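Local coordinates for protein chitin deacetylase (Bombyx mori, PDB 5ZNT) that hydrolyses the N-acetyl groups of N-acetylglucosamine units in chitin, using a bound zinc ion, to give chitosan and acetate, at residues 340-345 against 356-361; 78-83 against 365-370; 91-96 against 329-334; 99-104 against 144-149. One frame throughout, in Å; residues are numbered along the deposited sequence.

Overall arrangement
Interaction 4 lies in the interior of the zinc-dependent deacetylase domain, about 9 Å from the centre of the chain, where strand 97-100 meets strand 144-145 beside the metal. Interaction 2 is about 13 Å from it, centre to centre: its loop 78-83 follows strand 75-78, the parallel neighbour of strand 97-100, and receives the C-terminal segment 365-370. That segment also packs on hairpin 341-345/355-359 of interaction 1, about 11 Å from interaction 2 and next to a glycan. Interaction 3 stands apart, at least 21 Å from the other centres, at the end of helix 85-93. Along the chain, interactions 3 and 4 both close before the hairpin begins; interactions 2 and 3 each join a segment beyond residue 328 to the deacetylase core.

Interaction 1: 340-345 against 356-361; sequences PHSCKL and NLQTCL. With NAG (2-acetamido-2-deoxy-beta-D-glucopyranose), chain B.
Cys343 O accepts a hydrogen bond from Leu357 N at 2.7 Å, while the CA-H of Asn356 approaches the same oxygen, with Asn356 CA 3.1 Å from Cys343 O. Cys343 N returns the bond to Leu357 O, and Thr359 N bonds to His341 O; the reciprocal bond from His341 N to Thr359 O is weak. Strands 341-345 and 356-359 thereby form an antiparallel beta hairpin, with Ser342, Lys344, Asn356 and Gln358 on one face and His341, Cys343, Leu357 and Thr359 on the other. His341 turns CG beside its backbone N (chi1 -63°), and ND1 donates to Leu361 O at 2.8 Å from above that carbonyl's plane. Lys344 bends at chi3 and chi4, and NZ meets a lone pair of Asn356 OD1 at 3.2 Å, within the amide plane. On the face of Leu357, Cys343 SG lies 4.0 Å from Thr359 CG2 and is tied to Cys363 by a disulfide; Cys360 is joined likewise to Cys337. Gln358 lays its amide against the acetyl group of the sugar on Asn84, Gln358 NE2 being 3.5 Å from NAG C8, and Pro340 CG comes 3.8 Å from NAG O4. The strand pairing is therefore held mainly by backbone bonds, with the Lys344-Asn356 bond added at one end, and framed by disulfides, whereas Gln358 and Pro340 meet the sugar through packing.

Interaction 2: 78-83 against 365-370; sequences VSHKYT and VNYPWL
His80 NE2 donates to Pro368 O at 2.9 Å, a bent bond in which NE2 stands above the plane of the carbonyl and the oxygen is tilted from the ring plane. The other ring nitrogen, ND1, is hydrogen-bonded to Tyr85 OH. Among the aromatic contacts, His80 and Tyr367 reach tip to tip: their planes lie at 19° but are slid apart, so the rings barely overlap, and Tyr367 OH sits over one face of the imidazole, 3.5 Å from His80 CD2. Trp369 comes rim to rim instead, its CE3 in the imidazole plane and 3.7 Å from His80 CD2. In the remaining van der Waals packing, Lys81 CG lies 3.8 Å from Tyr367 OH and over the centre of the Tyr82 ring; Lys81 NZ forms a salt bridge with Glu353. A type II turn from His80 to Thr83 shapes this loop after strand 75-78. A leucine in place of His80 would probably leave Pro368 O and Tyr85 OH without these partners and break up the aromatic cluster with Tyr367 and Trp369. With both nitrogens engaged and neighbours at face and edge, the buried imidazole is restrained in rotation, joining the deacetylase core to the C-terminal segment.

Interaction 3: 91-96 against 329-334; sequences THRKGH and CSVEGN
The C-terminal end of helix 85-93 presents Arg93 and Lys94 to the backbone of loop 329-334, which leads toward strand 341-345. Arg93 NH1 donates to Glu332 O at 2.7 Å, with the oxygen near the guanidinium plane; NH2 adds a weak bond to the same oxygen. The carbonyl of Asn334 comes from another direction, over the centre of a guanidinium face, Asn334 O lying 3.2 Å from Arg93 CZ. A bend at chi3 (75°) sets NE to one side, and chi4 (85°) then turns CZ toward the loop; NH2 also forms a salt bridge with Glu90 in the same helix. The helix stops in a Schellman motif: Gly95, at positive phi, follows Lys94, with Gly95 N bonded to His92 O and His96 N to Thr91 O. From this end Lys94 bends at chi2 and NZ reaches Val331 O at 2.9 Å, approaching from above the carbonyl plane. Val331 points its side chain at the helix end, CG1 3.5 Å from Arg93 NH1 and CG2 3.6 Å from Arg93 O. Gly333, too, has positive phi, and a side chain there would crowd Arg93 NH1. A water bridges the two backbones, accepting from Val331 N at 2.7 Å and lying 3.0 Å from Lys94 O.

Interaction 4: 99-104 against 144-149; sequences AVHSIT and GVRAPY. With ZN (zinc ion), chain C.
His101 sets CG anti to its backbone N (chi1 -168°), and its ring is turned to present ND1 to Arg146 O and NE2 to the zinc ion. ND1 donates to Arg146 O at 2.7 Å in a nearly straight bond: the oxygen lies near the ring plane, whereas ND1 stands above the plane of the carbonyl. NE2 binds zinc at 2.1 Å, so the Arg146 carbonyl acts as a second-shell group that, with the metal bond, restrains the rotation of the imidazole. Ser102 holds OG between its backbone N and carbonyl carbon (chi1 87°), where it donates to a lone pair of His101 O at 2.7 Å, is hydrogen-bonded to His105 N and touches Pro148 CG at 3.4 Å. An alanine in place of Ser102 would probably leave His101 O and His105 N without this shared partner and loosen the backbone between two zinc ligands. Behind the site the strands are bridged: Val100 N donates to Gly144 O and Arg146 N to Val100 O, both at 3.0 Å, while Val100 CG2 packs 3.7 Å from Val145 CG2. The Arg146 guanidinium turns away from the contact, NH1 in a salt bridge with Asp45 and NE hydrogen-bonded to Ser170 O. Tyr149 N donates to a zinc-bound water at 2.8 Å. Asp46 and His105 join His101 and three waters around the metal, the Asp-His-His zinc site of a carbohydrate esterase 4 deacetylase.

Interaction 1: 340-345 against 356-361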
loop_
_atom_site.group_PDB
_atom_site.type_symbol
_atom_site.label_atom_id
_atom_site.label_comp_id
_atom_site.label_asym_id
_atom_site.label_seq_id
_atom_site.Cartn_x
_atom_site.Cartn_y
_atom_site.Cartn_z
ATOM N N PRO A 340 6.444 -26.258 -1.162
ATOM C CA PRO A 340 7.063 -25.530 -0.049
ATOM C C PRO A 340 7.064 -26.352 1.225
ATOM O O PRO A 340 6.191 -27.193 1.456
ATOM C CB PRO A 340 6.177 -24.287 0.102
ATOM C CG PRO A 340 5.499 -24.138 -1.242
ATOM C CD PRO A 340 5.285 -25.546 -1.723
ATOM N N HIS A 341 8.061 -26.091 2.066
ATOM C CA HIS A 341 8.065 -26.669 3.399
ATOM C C HIS A 341 6.941 -26.059 4.227
ATOM O O HIS A 341 6.653 -24.857 4.137
ATOM C CB HIS A 341 9.416 -26.436 4.080
ATOM C CG HIS A 341 10.562 -27.093 3.374
ATOM N ND1 HIS A 341 11.534 -26.383 2.704
ATOM C CD2 HIS A 341 10.878 -28.400 3.216
ATOM C CE1 HIS A 341 12.406 -27.221 2.170
ATOM N NE2 HIS A 341 12.028 -28.452 2.462
ATOM N N SER A 342 6.304 -26.896 5.031
ATOM C CA SER A 342 5.290 -26.464 5.982
ATOM C C SER A 342 5.885 -26.589 7.386
ATOM O O SER A 342 5.965 -27.685 7.939
ATOM C CB SER A 342 4.021 -27.301 5.841
ATOM O OG SER A 342 3.036 -26.832 6.751
ATOM N N CYS A 343 6.294 -25.464 7.973
ATOM C CA CYS A 343 7.008 -25.474 9.247
ATOM C C CYS A 343 6.046 -25.219 10.401
ATOM O O CYS A 343 5.412 -24.163 10.457
ATOM C CB CYS A 343 8.124 -24.420 9.230
ATOM S SG CYS A 343 9.152 -24.516 7.767
ATOM N N LYS A 344 5.933 -26.157 11.315
ATOM C CA LYS A 344 5.114 -26.023 12.500
ATOM C C LYS A 344 6.020 -25.453 13.596
ATOM O O LYS A 344 6.831 -26.116 14.056
ATOM C CB LYS A 344 4.437 -27.319 12.892
ATOM C CG LYS A 344 3.631 -27.158 14.160
ATOM C CD LYS A 344 2.665 -28.290 14.604
ATOM C CE LYS A 344 1.695 -28.744 13.549
ATOM N NZ LYS A 344 0.538 -27.866 13.308
ATOM N N LEU A 345 5.823 -24.214 14.006
ATOM C CA LEU A 345 6.805 -23.550 14.833
ATOM C C LEU A 345 6.169 -23.015 16.098
ATOM O O LEU A 345 4.974 -22.693 16.137
ATOM C CB LEU A 345 7.487 -22.415 14.047
ATOM C CG LEU A 345 8.155 -22.816 12.729
ATOM C CD1 LEU A 345 8.490 -21.545 11.887
ATOM C CD2 LEU A 345 9.417 -23.622 13.005
ATOM N N ASN A 356 1.921 -22.492 11.726
ATOM C CA ASN A 356 2.466 -23.050 10.501
ATOM C C ASN A 356 2.997 -21.926 9.627
ATOM O O ASN A 356 2.282 -20.959 9.336
ATOM C CB ASN A 356 1.397 -23.826 9.724
ATOM C CG ASN A 356 1.023 -25.125 10.390
ATOM O OD1 ASN A 356 1.683 -25.571 11.334
ATOM N ND2 ASN A 356 -0.041 -25.745 9.905
ATOM N N LEU A 357 4.234 -22.068 9.182
ATOM C CA LEU A 357 4.855 -21.102 8.298
ATOM C C LEU A 357 5.315 -21.862 7.071
ATOM O O LEU A 357 6.119 -22.795 7.186
ATOM C CB LEU A 357 6.030 -20.409 8.993
ATOM C CG LEU A 357 6.628 -19.207 8.270
ATOM C CD1 LEU A 357 7.239 -18.257 9.313
ATOM C CD2 LEU A 357 7.698 -19.646 7.278
ATOM N N GLN A 358 4.805 -21.487 5.905
ATOM C CA GLN A 358 5.217 -22.139 4.671
ATOM C C GLN A 358 6.285 -21.290 3.982
ATOM O O GLN A 358 6.180 -20.058 3.933
ATOM C CB GLN A 358 4.016 -22.379 3.752
ATOM C CG GLN A 358 2.860 -23.148 4.393
ATOM C CD GLN A 358 2.027 -22.252 5.313
ATOM O OE1 GLN A 358 2.071 -21.021 5.202
ATOM N NE2 GLN A 358 1.290 -22.864 6.243
ATOM N N THR A 359 7.330 -21.953 3.486
ATOM C CA THR A 359 8.470 -21.287 2.873
ATOM C C THR A 359 9.210 -22.294 1.998
ATOM O O THR A 359 9.210 -23.497 2.282
ATOM C CB THR A 359 9.418 -20.709 3.935
ATOM O OG1 THR A 359 10.565 -20.123 3.311
ATOM C CG2 THR A 359 9.901 -21.803 4.900
ATOM N N CYS A 360 9.870 -21.786 0.956
ATOM C CA CYS A 360 10.757 -22.639 0.172
ATOM C C CYS A 360 12.062 -22.909 0.898
ATOM O O CYS A 360 12.796 -23.826 0.512
ATOM C CB CYS A 360 11.054 -22.003 -1.189
ATOM S SG CYS A 360 9.625 -21.918 -2.266
ATOM N N LEU A 361 12.372 -22.120 1.919
ATOM C CA LEU A 361 13.559 -22.354 2.724
ATOM C C LEU A 361 13.336 -23.535 3.665
ATOM O O LEU A 361 12.200 -23.916 3.959
ATOM C CB LEU A 361 13.902 -21.115 3.553
ATOM C CG LEU A 361 14.775 -20.013 2.980
ATOM C CD1 LEU A 361 14.062 -19.308 1.831
ATOM C CD2 LEU A 361 15.103 -19.045 4.127
HETATM C C1 NAG B . 1.431 -21.685 0.585
HETATM C C2 NAG B . 0.403 -22.780 0.387
HETATM C C3 NAG B . 0.864 -23.713 -0.733
HETATM C C4 NAG B . 1.213 -22.920 -1.992
HETATM C C5 NAG B . 2.116 -21.736 -1.655
HETATM C C6 NAG B . 2.335 -20.799 -2.820
HETATM C C7 NAG B . -0.638 -23.100 2.599
HETATM C C8 NAG B . -0.834 -24.063 3.733
HETATM N N2 NAG B . 0.137 -23.532 1.601
HETATM O O3 NAG B . -0.179 -24.648 -0.972
HETATM O O4 NAG B . 2.054 -23.678 -2.852
HETATM O O5 NAG B . 1.555 -20.962 -0.591
HETATM O O6 NAG B . 1.094 -20.370 -3.363
HETATM O O7 NAG B . -1.137 -21.965 2.604
#

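Interaction 2: 78-83 against 365-370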
loop_
_atom_site.group_PDB
_atom_site.type_symbol
_atom_site.label_atom_id
_atom_site.label_comp_id
_atom_site.label_asym_id
_atom_site.label_seq_id
_atom_site.Cartn_x
_atom_site.Cartn_y
_atom_site.Cartn_z
ATOM N N VAL A 78 1.888 -6.597 4.149
ATOM C CA VAL A 78 1.839 -7.956 4.686
ATOM C C VAL A 78 2.162 -7.909 6.162
ATOM O O VAL A 78 3.172 -7.319 6.558
ATOM C CB VAL A 78 2.820 -8.876 3.934
ATOM C CG1 VAL A 78 2.783 -10.304 4.534
ATOM C CG2 VAL A 78 2.441 -8.912 2.427
ATOM N N SER A 79 1.308 -8.532 6.979
ATOM C CA SER A 79 1.591 -8.764 8.388
ATOM C C SER A 79 2.030 -10.219 8.571
ATOM O O SER A 79 1.678 -11.086 7.774
ATOM C CB SER A 79 0.351 -8.463 9.256
ATOM O OG SER A 79 -0.764 -9.266 8.842
ATOM N N HIS A 80 2.776 -10.484 9.658
ATOM C CA HIS A 80 3.506 -11.752 9.784
ATOM C C HIS A 80 2.594 -12.927 10.121
ATOM O O HIS A 80 2.684 -13.985 9.494
ATOM C CB HIS A 80 4.602 -11.605 10.846
ATOM C CG HIS A 80 5.334 -12.880 11.174
ATOM N ND1 HIS A 80 5.833 -13.737 10.210
ATOM C CD2 HIS A 80 5.667 -13.426 12.369
ATOM C CE1 HIS A 80 6.449 -14.751 10.800
ATOM N NE2 HIS A 80 6.365 -14.585 12.111
ATOM N N LYS A 81 1.736 -12.795 11.145
ATOM C CA LYS A 81 1.147 -14.001 11.716
ATOM C C LYS A 81 0.245 -14.683 10.701
ATOM O O LYS A 81 -0.614 -14.046 10.079
ATOM C CB LYS A 81 0.363 -13.684 13.006
ATOM C CG LYS A 81 0.238 -14.882 13.959
ATOM C CD LYS A 81 -0.615 -14.490 15.212
ATOM C CE LYS A 81 -0.580 -15.575 16.266
ATOM N NZ LYS A 81 -1.277 -15.152 17.548
ATOM N N TYR A 82 0.460 -15.993 10.525
ATOM C CA TYR A 82 -0.260 -16.866 9.603
ATOM C C TYR A 82 0.084 -16.637 8.139
ATOM O O TYR A 82 -0.584 -17.193 7.265
ATOM C CB TYR A 82 -1.781 -16.757 9.768
ATOM C CG TYR A 82 -2.241 -16.849 11.213
ATOM C CD1 TYR A 82 -1.966 -17.990 11.985
ATOM C CD2 TYR A 82 -2.961 -15.807 11.800
ATOM C CE1 TYR A 82 -2.411 -18.075 13.328
ATOM C CE2 TYR A 82 -3.397 -15.880 13.120
ATOM C CZ TYR A 82 -3.130 -17.012 13.879
ATOM O OH TYR A 82 -3.568 -17.060 15.196
ATOM N N THR A 83 1.106 -15.853 7.830
ATOM C CA THR A 83 1.417 -15.602 6.435
ATOM C C THR A 83 2.168 -16.785 5.837
ATOM O O THR A 83 2.946 -17.455 6.519
ATOM C CB THR A 83 2.213 -14.311 6.307
ATOM O OG1 THR A 83 1.276 -13.243 6.369
ATOM C CG2 THR A 83 3.019 -14.218 4.987
ATOM N N VAL A 365 14.658 -22.794 13.389
ATOM C CA VAL A 365 14.488 -23.543 14.641
ATOM C C VAL A 365 13.412 -22.959 15.552
ATOM O O VAL A 365 12.923 -23.661 16.447
ATOM C CB VAL A 365 15.803 -23.672 15.443
ATOM C CG1 VAL A 365 16.908 -24.334 14.579
ATOM C CG2 VAL A 365 16.270 -22.364 15.991
ATOM N N ASN A 366 13.025 -21.704 15.335
ATOM C CA ASN A 366 12.162 -20.915 16.207
ATOM C C ASN A 366 11.126 -20.201 15.335
ATOM O O ASN A 366 11.424 -19.843 14.194
ATOM C CB ASN A 366 13.079 -19.904 16.966
ATOM C CG ASN A 366 12.385 -19.144 18.049
ATOM O OD1 ASN A 366 11.621 -19.698 18.833
ATOM N ND2 ASN A 366 12.642 -17.836 18.101
ATOM N N TYR A 367 9.926 -19.963 15.856
ATOM C CA TYR A 367 8.959 -19.133 15.125
ATOM C C TYR A 367 9.397 -17.661 15.118
ATOM O O TYR A 367 9.546 -17.067 16.195
ATOM C CB TYR A 367 7.578 -19.254 15.753
ATOM C CG TYR A 367 6.549 -18.438 15.035
ATOM C CD1 TYR A 367 6.256 -18.683 13.696
ATOM C CD2 TYR A 367 5.862 -17.441 15.692
ATOM C CE1 TYR A 367 5.307 -17.938 13.027
ATOM C CE2 TYR A 367 4.893 -16.699 15.036
ATOM C CZ TYR A 367 4.637 -16.946 13.716
ATOM O OH TYR A 367 3.694 -16.183 13.077
ATOM N N PRO A 368 9.636 -17.041 13.961
ATOM C CA PRO A 368 10.077 -15.631 13.949
ATOM C C PRO A 368 9.091 -14.727 14.672
ATOM O O PRO A 368 7.874 -14.896 14.553
ATOM C CB PRO A 368 10.145 -15.286 12.456
ATOM C CG PRO A 368 10.365 -16.655 11.780
ATOM C CD PRO A 368 9.564 -17.628 12.613
ATOM N N TRP A 369 9.626 -13.772 15.432
ATOM C CA TRP A 369 8.810 -12.754 16.087
ATOM C C TRP A 369 9.688 -11.540 16.374
ATOM O O TRP A 369 10.819 -11.434 15.879
ATOM C CB TRP A 369 8.140 -13.316 17.358
ATOM C CG TRP A 369 6.830 -12.587 17.786
ATOM C CD1 TRP A 369 6.657 -11.747 18.868
ATOM C CD2 TRP A 369 5.551 -12.660 17.133
ATOM N NE1 TRP A 369 5.345 -11.300 18.922
ATOM C CE2 TRP A 369 4.644 -11.858 17.886
ATOM C CE3 TRP A 369 5.082 -13.327 15.991
ATOM C CZ2 TRP A 369 3.310 -11.684 17.514
ATOM C CZ3 TRP A 369 3.737 -13.174 15.627
ATOM C CH2 TRP A 369 2.865 -12.355 16.396
ATOM N N LEU A 370 9.164 -10.614 17.180
ATOM C CA LEU A 370 9.812 -9.314 17.410
ATOM C C LEU A 370 11.281 -9.446 17.798
ATOM O O LEU A 370 12.139 -8.723 17.276
ATOM C CB LEU A 370 9.083 -8.558 18.527
ATOM C CG LEU A 370 7.779 -7.831 18.221
ATOM C CD1 LEU A 370 7.200 -7.309 19.550
ATOM C CD2 LEU A 370 8.054 -6.693 17.254
#

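Interaction 3: 91-96 against 329-334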
loop_
_atom_site.group_PDB
_atom_site.type_symbol
_atom_site.label_atom_id
_atom_site.label_comp_id
_atom_site.label_asym_id
_atom_site.label_seq_id
_atom_site.Cartn_x
_atom_site.Cartn_y
_atom_site.Cartn_z
ATOM N N THR A 91 3.755 -14.085 -5.254
ATOM C CA THR A 91 3.139 -12.794 -5.530
ATOM C C THR A 91 4.180 -11.780 -6.000
ATOM O O THR A 91 3.944 -11.034 -6.958
ATOM C CB THR A 91 2.428 -12.317 -4.256
ATOM O OG1 THR A 91 1.375 -13.237 -3.936
ATOM C CG2 THR A 91 1.872 -10.905 -4.396
ATOM N N HIS A 92 5.330 -11.738 -5.329
ATOM C CA HIS A 92 6.420 -10.851 -5.719
ATOM C C HIS A 92 6.989 -11.258 -7.079
ATOM O O HIS A 92 7.224 -10.401 -7.942
ATOM C CB HIS A 92 7.497 -10.893 -4.635
ATOM C CG HIS A 92 8.604 -9.891 -4.806
ATOM N ND1 HIS A 92 9.755 -10.165 -5.515
ATOM C CD2 HIS A 92 8.759 -8.644 -4.312
ATOM C CE1 HIS A 92 10.563 -9.121 -5.466
ATOM N NE2 HIS A 92 9.984 -8.182 -4.740
ATOM N N ARG A 93 7.181 -12.567 -7.297
ATOM C CA ARG A 93 7.691 -13.045 -8.585
ATOM C C ARG A 93 6.781 -12.608 -9.721
ATOM O O ARG A 93 7.258 -12.272 -10.814
ATOM C CB ARG A 93 7.837 -14.578 -8.574
ATOM C CG ARG A 93 8.493 -15.143 -9.839
ATOM C CD ARG A 93 8.536 -16.652 -9.838
ATOM N NE ARG A 93 7.229 -17.245 -10.102
ATOM C CZ ARG A 93 6.729 -17.468 -11.314
ATOM N NH1 ARG A 93 7.426 -17.131 -12.397
ATOM N NH2 ARG A 93 5.523 -18.018 -11.440
ATOM N N LYS A 94 5.462 -12.578 -9.476
ATOM C CA LYS A 94 4.492 -12.160 -10.481
ATOM C C LYS A 94 4.447 -10.650 -10.672
ATOM O O LYS A 94 3.673 -10.180 -11.507
ATOM C CB LYS A 94 3.091 -12.667 -10.124
ATOM C CG LYS A 94 2.919 -14.184 -10.332
ATOM C CD LYS A 94 2.969 -14.522 -11.805
ATOM C CE LYS A 94 2.514 -15.951 -12.051
ATOM N NZ LYS A 94 2.187 -16.185 -13.495
ATOM N N GLY A 95 5.239 -9.881 -9.933
ATOM C CA GLY A 95 5.365 -8.457 -10.171
ATOM C C GLY A 95 4.538 -7.565 -9.269
ATOM O O GLY A 95 4.528 -6.343 -9.478
ATOM N N HIS A 96 3.823 -8.126 -8.295
ATOM C CA HIS A 96 3.164 -7.287 -7.309
ATOM C C HIS A 96 4.172 -6.845 -6.253
ATOM O O HIS A 96 5.200 -7.488 -6.028
ATOM C CB HIS A 96 1.992 -8.028 -6.674
ATOM C CG HIS A 96 1.016 -8.548 -7.685
ATOM N ND1 HIS A 96 0.126 -7.728 -8.347
ATOM C CD2 HIS A 96 0.821 -9.793 -8.177
ATOM C CE1 HIS A 96 -0.591 -8.451 -9.188
ATOM N NE2 HIS A 96 -0.183 -9.708 -9.110
ATOM N N CYS A 329 6.638 -7.479 -16.541
ATOM C CA CYS A 329 5.489 -7.082 -17.341
ATOM C C CYS A 329 4.387 -8.129 -17.287
ATOM O O CYS A 329 3.268 -7.858 -16.832
ATOM C CB CYS A 329 5.922 -6.827 -18.792
ATOM S SG CYS A 329 4.590 -6.247 -19.868
ATOM N N SER A 330 4.680 -9.332 -17.761
ATOM C CA SER A 330 3.678 -10.387 -17.866
ATOM C C SER A 330 4.382 -11.704 -17.539
ATOM O O SER A 330 4.712 -12.501 -18.421
ATOM C CB SER A 330 3.030 -10.411 -19.245
ATOM O OG SER A 330 1.708 -10.913 -19.142
ATOM N N VAL A 331 4.620 -11.917 -16.245
ATOM C CA VAL A 331 5.438 -13.034 -15.805
ATOM C C VAL A 331 4.648 -14.327 -15.924
ATOM O O VAL A 331 3.502 -14.428 -15.462
ATOM C CB VAL A 331 5.921 -12.805 -14.365
ATOM C CG1 VAL A 331 6.721 -14.008 -13.864
ATOM C CG2 VAL A 331 6.761 -11.550 -14.313
ATOM N N GLU A 332 5.258 -15.326 -16.549
ATOM C CA GLU A 332 4.715 -16.675 -16.491
ATOM C C GLU A 332 5.636 -17.544 -15.643
ATOM O O GLU A 332 5.718 -17.354 -14.422
ATOM C CB GLU A 332 4.538 -17.228 -17.906
ATOM C CG GLU A 332 3.886 -16.221 -18.838
ATOM C CD GLU A 332 3.410 -16.840 -20.128
ATOM O OE1 GLU A 332 2.193 -17.107 -20.238
ATOM O OE2 GLU A 332 4.254 -17.061 -21.024
ATOM N N GLY A 333 6.340 -18.485 -16.268
ATOM C CA GLY A 333 7.357 -19.274 -15.587
ATOM C C GLY A 333 6.832 -20.199 -14.495
ATOM O O GLY A 333 5.641 -20.504 -14.393
ATOM N N ASN A 334 7.764 -20.634 -13.650
ATOM C CA ASN A 334 7.455 -21.580 -12.595
ATOM C C ASN A 334 7.719 -20.974 -11.221
ATOM O O ASN A 334 8.578 -20.099 -11.079
ATOM C CB ASN A 334 8.296 -22.855 -12.746
ATOM C CG ASN A 334 8.038 -23.567 -14.056
ATOM O OD1 ASN A 334 6.907 -23.631 -14.531
ATOM N ND2 ASN A 334 9.091 -24.087 -14.653
HETATM O O HOH W 1 3.671 -10.061 -14.473
#

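Interaction 4: 99-104 against 144-149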
loop_
_atom_site.group_PDB
_atom_site.type_symbol
_atom_site.label_atom_id
_atom_site.label_comp_id
_atom_site.label_asym_id
_atom_site.label_seq_id
_atom_site.Cartn_x
_atom_site.Cartn_y
_atom_site.Cartn_z
ATOM N N ALA A 99 5.028 -5.001 0.722
ATOM C CA ALA A 99 5.363 -3.972 1.706
ATOM C C ALA A 99 5.054 -4.527 3.093
ATOM O O ALA A 99 4.484 -5.615 3.221
ATOM C CB ALA A 99 4.567 -2.669 1.453
ATOM N N VAL A 100 5.428 -3.798 4.161
ATOM C CA VAL A 100 5.303 -4.356 5.513
ATOM C C VAL A 100 4.139 -3.716 6.247
ATOM O O VAL A 100 3.849 -2.518 6.095
ATOM C CB VAL A 100 6.596 -4.243 6.342
ATOM C CG1 VAL A 100 7.781 -4.879 5.593
ATOM C CG2 VAL A 100 6.900 -2.803 6.753
ATOM N N HIS A 101 3.492 -4.530 7.078
ATOM C CA HIS A 101 2.328 -4.177 7.872
ATOM C C HIS A 101 2.515 -4.681 9.308
ATOM O O HIS A 101 1.541 -5.002 9.993
ATOM C CB HIS A 101 1.073 -4.764 7.225
ATOM C CG HIS A 101 -0.230 -4.248 7.765
ATOM N ND1 HIS A 101 -0.471 -2.912 8.006
ATOM C CD2 HIS A 101 -1.391 -4.896 8.054
ATOM C CE1 HIS A 101 -1.714 -2.761 8.437
ATOM N NE2 HIS A 101 -2.292 -3.951 8.482
ATOM N N SER A 102 3.780 -4.804 9.742
ATOM C CA SER A 102 4.253 -5.155 11.089
ATOM C C SER A 102 4.313 -6.666 11.361
ATOM O O SER A 102 3.712 -7.477 10.649
ATOM C CB SER A 102 3.424 -4.483 12.195
ATOM O OG SER A 102 2.307 -5.271 12.532
ATOM N N ILE A 103 5.058 -7.039 12.400
ATOM C CA ILE A 103 5.124 -8.435 12.841
ATOM C C ILE A 103 3.879 -8.810 13.637
ATOM O O ILE A 103 3.207 -9.804 13.340
ATOM C CB ILE A 103 6.399 -8.659 13.676
ATOM C CG1 ILE A 103 7.636 -8.597 12.769
ATOM C CG2 ILE A 103 6.287 -10.008 14.470
ATOM C CD1 ILE A 103 8.979 -8.718 13.530
ATOM N N THR A 104 3.541 -8.017 14.650
ATOM C CA THR A 104 2.508 -8.429 15.595
ATOM C C THR A 104 1.100 -7.993 15.211
ATOM O O THR A 104 0.140 -8.618 15.677
ATOM C CB THR A 104 2.781 -7.877 17.007
ATOM O OG1 THR A 104 2.533 -6.467 17.021
ATOM C CG2 THR A 104 4.228 -8.144 17.452
ATOM N N GLY A 144 8.000 -0.221 1.497
ATOM C CA GLY A 144 6.863 0.522 2.015
ATOM C C GLY A 144 6.375 0.042 3.367
ATOM O O GLY A 144 6.601 -1.113 3.750
ATOM N N VAL A 145 5.695 0.927 4.096
ATOM C CA VAL A 145 5.172 0.655 5.427
ATOM C C VAL A 145 3.731 1.120 5.482
ATOM O O VAL A 145 3.414 2.222 5.010
ATOM C CB VAL A 145 5.990 1.388 6.516
ATOM C CG1 VAL A 145 5.287 1.263 7.882
ATOM C CG2 VAL A 145 7.408 0.817 6.607
ATOM N N ARG A 146 2.866 0.314 6.108
ATOM C CA ARG A 146 1.549 0.773 6.541
ATOM C C ARG A 146 1.309 0.249 7.947
ATOM O O ARG A 146 1.407 -0.962 8.183
ATOM C CB ARG A 146 0.437 0.298 5.604
ATOM C CG ARG A 146 -0.980 0.670 6.086
ATOM C CD ARG A 146 -2.012 0.379 4.977
ATOM N NE ARG A 146 -1.957 1.342 3.869
ATOM C CZ ARG A 146 -2.575 1.189 2.698
ATOM N NH1 ARG A 146 -3.303 0.097 2.457
ATOM N NH2 ARG A 146 -2.473 2.139 1.769
ATOM N N ALA A 147 0.977 1.152 8.873
ATOM C CA ALA A 147 0.788 0.771 10.276
ATOM C C ALA A 147 -0.570 0.111 10.492
ATOM O O ALA A 147 -1.564 0.517 9.881
ATOM C CB ALA A 147 0.914 1.988 11.200
ATOM N N PRO A 148 -0.624 -0.922 11.345
ATOM C CA PRO A 148 -1.906 -1.486 11.766
ATOM C C PRO A 148 -2.863 -0.412 12.269
ATOM O O PRO A 148 -2.457 0.561 12.921
ATOM C CB PRO A 148 -1.512 -2.455 12.891
ATOM C CG PRO A 148 -0.130 -2.914 12.492
ATOM C CD PRO A 148 0.523 -1.655 11.912
ATOM N N TYR A 149 -4.137 -0.598 11.927
ATOM C CA TYR A 149 -5.253 0.295 12.258
ATOM C C TYR A 149 -4.994 1.742 11.812
ATOM O O TYR A 149 -5.627 2.676 12.322
ATOM C CB TYR A 149 -5.597 0.179 13.766
ATOM C CG TYR A 149 -5.662 -1.289 14.164
ATOM C CD1 TYR A 149 -6.797 -2.059 13.901
ATOM C CD2 TYR A 149 -4.547 -1.933 14.700
ATOM C CE1 TYR A 149 -6.835 -3.426 14.218
ATOM C CE2 TYR A 149 -4.569 -3.307 15.001
ATOM C CZ TYR A 149 -5.712 -4.031 14.753
ATOM O OH TYR A 149 -5.735 -5.370 15.058
HETATM ZN ZN ZN C . -4.184 -4.642 9.119
HETATM O O HOH W 2 -4.703 -2.553 9.941
HETATM O O HOH W 3 -5.170 -3.157 7.671
HETATM O O HOH W 4 -6.200 -5.234 9.576
#